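Local coordinates for hydrolase (Thermus thermophilus, PDB 1UFO) that adopts the alpha/beta hydrolase fold and probably acts as a hydrolase, at the interface of chains A and B. Sequence-based numbering; all coordinates share one arbitrary frame. Chains: chain A/B, hypothetical protein TT1662.

The interface of chains A and B. Residues chain A 221-222, 225; chain B 205, 208, 229-230, 233.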
loop_
_atom_site.group_PDB
_atom_site.type_symbol
_atom_site.label_atom_id
_atom_site.label_comp_id
_atom_site.label_asym_id
_atom_site.label_seq_id
_atom_site.Cartn_x
_atom_site.Cartn_y
_atom_site.Cartn_z
ATOM N N PRO A 221 -6.042 -11.162 1.447
ATOM C CA PRO A 221 -4.665 -11.539 1.757
ATOM C C PRO A 221 -3.707 -10.470 1.259
ATOM O O PRO A 221 -2.711 -10.243 1.941
ATOM C CB PRO A 221 -4.424 -12.835 0.988
ATOM C CG PRO A 221 -5.878 -13.511 1.002
ATOM C CD PRO A 221 -6.771 -12.221 0.690
ATOM N N LEU A 222 -3.990 -9.827 0.122
ATOM C CA LEU A 222 -3.065 -8.762 -0.347
ATOM C C LEU A 222 -3.067 -7.563 0.656
ATOM O O LEU A 222 -2.015 -7.015 0.978
ATOM C CB LEU A 222 -3.448 -8.255 -1.745
ATOM C CG LEU A 222 -2.522 -7.144 -2.264
ATOM C CD1 LEU A 222 -1.026 -7.535 -2.338
ATOM C CD2 LEU A 222 -3.000 -6.725 -3.669
ATOM N N ARG A 225 -0.910 -8.508 3.608
ATOM C CA ARG A 225 0.505 -8.464 3.297
ATOM C C ARG A 225 1.029 -7.004 3.251
ATOM O O ARG A 225 2.100 -6.706 3.795
ATOM C CB ARG A 225 0.736 -9.198 1.954
ATOM C CG ARG A 225 2.261 -9.254 1.514
ATOM C CD ARG A 225 2.993 -10.094 2.536
ATOM N NE ARG A 225 4.322 -10.689 2.205
ATOM C CZ ARG A 225 4.548 -11.867 1.587
ATOM N NH1 ARG A 225 5.803 -12.231 1.439
ATOM N NH2 ARG A 225 3.598 -12.674 1.113
ATOM N N GLY B 205 -8.344 -7.952 -7.468
ATOM C CA GLY B 205 -7.148 -8.250 -6.666
ATOM C C GLY B 205 -5.761 -8.150 -7.331
ATOM O O GLY B 205 -4.736 -8.332 -6.672
ATOM N N ALA B 208 -3.674 -2.485 -7.906
ATOM C CA ALA B 208 -3.809 -1.739 -6.649
ATOM C C ALA B 208 -3.001 -0.468 -6.602
ATOM O O ALA B 208 -2.146 -0.222 -7.458
ATOM C CB ALA B 208 -3.365 -2.701 -5.446
ATOM N N ALA B 229 6.834 -6.064 -0.442
ATOM C CA ALA B 229 5.812 -7.012 -0.012
ATOM C C ALA B 229 4.877 -7.434 -1.148
ATOM O O ALA B 229 4.401 -8.590 -1.266
ATOM C CB ALA B 229 4.985 -6.337 1.159
ATOM N N PHE B 230 4.573 -6.477 -2.048
ATOM C CA PHE B 230 3.730 -6.777 -3.195
ATOM C C PHE B 230 4.439 -7.802 -4.123
ATOM O O PHE B 230 3.778 -8.723 -4.575
ATOM C CB PHE B 230 3.424 -5.457 -3.970
ATOM C CG PHE B 230 2.462 -5.629 -5.143
ATOM C CD1 PHE B 230 1.094 -5.584 -4.929
ATOM C CD2 PHE B 230 2.916 -5.797 -6.492
ATOM C CE1 PHE B 230 0.175 -5.662 -5.963
ATOM C CE2 PHE B 230 1.912 -5.884 -7.542
ATOM C CZ PHE B 230 0.585 -5.804 -7.262
ATOM N N HIS B 233 4.316 -11.190 -2.410
ATOM C CA HIS B 233 3.009 -11.709 -2.514
ATOM C C HIS B 233 2.744 -12.472 -3.831
ATOM O O HIS B 233 2.238 -13.596 -3.804
ATOM C CB HIS B 233 1.984 -10.577 -2.364
ATOM C CG HIS B 233 0.581 -11.050 -2.473
ATOM N ND1 HIS B 233 -0.077 -11.657 -1.426
ATOM C CD2 HIS B 233 -0.288 -11.060 -3.514
ATOM C CE1 HIS B 233 -1.274 -12.024 -1.804
ATOM N NE2 HIS B 233 -1.434 -11.673 -3.066
HETATM O O HOH W 1 0.859 -12.773 0.822
#
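A:Leu222 meets B:His233 and B:Phe230 where the C-terminal helices of two alpha/beta hydrolase subunits, 221-236 in chain A and 221-235 in chain B, pack against each other. A two-fold axis relates the subunits and repeats this patch with A and B swapped; whether the pair is the dimer in solution the structure alone does not show. The side chains of A:Leu222 and B:His233 lie at about a right angle. Methyl CD1 of the leucine sits over one face of the imidazole, displaced toward the rim, 4.0 Å from the ring centroid in a CH-pi contact, and comes within 3.8 Å of CD2 of B:His233. The same methyl reaches B:Phe230, with A:Leu222 CD1 3.9 Å from CD1 of the phenyl ring, while the other branch, CD2, lies 3.8 Å from the carbonyl oxygen O of B:Gly205. With chi1 at 180°, CG of B:His233 points away from the backbone N, and the imidazole reaches across to the first turn of the chain A helix; there CE1 of the ring lies against the backbone where A:Pro221 passes into A:Leu222.

On the other flank A:Arg225 runs out over the chain B helix. Methylene CG rests 4.0 Å from CB of B:Ala229 and 3.6 Å from that residue's carbonyl O, and a kink at chi2 (65°) turns the rest of the arginine toward B:His233. Farther out, one face of the guanidinium lies over the backbone, with N of B:His233 beneath its rim. Water 1 joins the two polar side chains, lying in the plane of both flat groups: NH2 of A:Arg225 is 2.8 Å from the water oxygen, and ND1 of B:His233 is 2.7 Å from it, both links moderately bent (149° at the hydrogen on the arginine side). This bridge is likely to help fix the turn of the imidazole beneath the leucine methyl. A leucine in place of A:Arg225 would probably leave water 1 without its guanidinium partner and B:His233 ND1 less firmly tied to chain A.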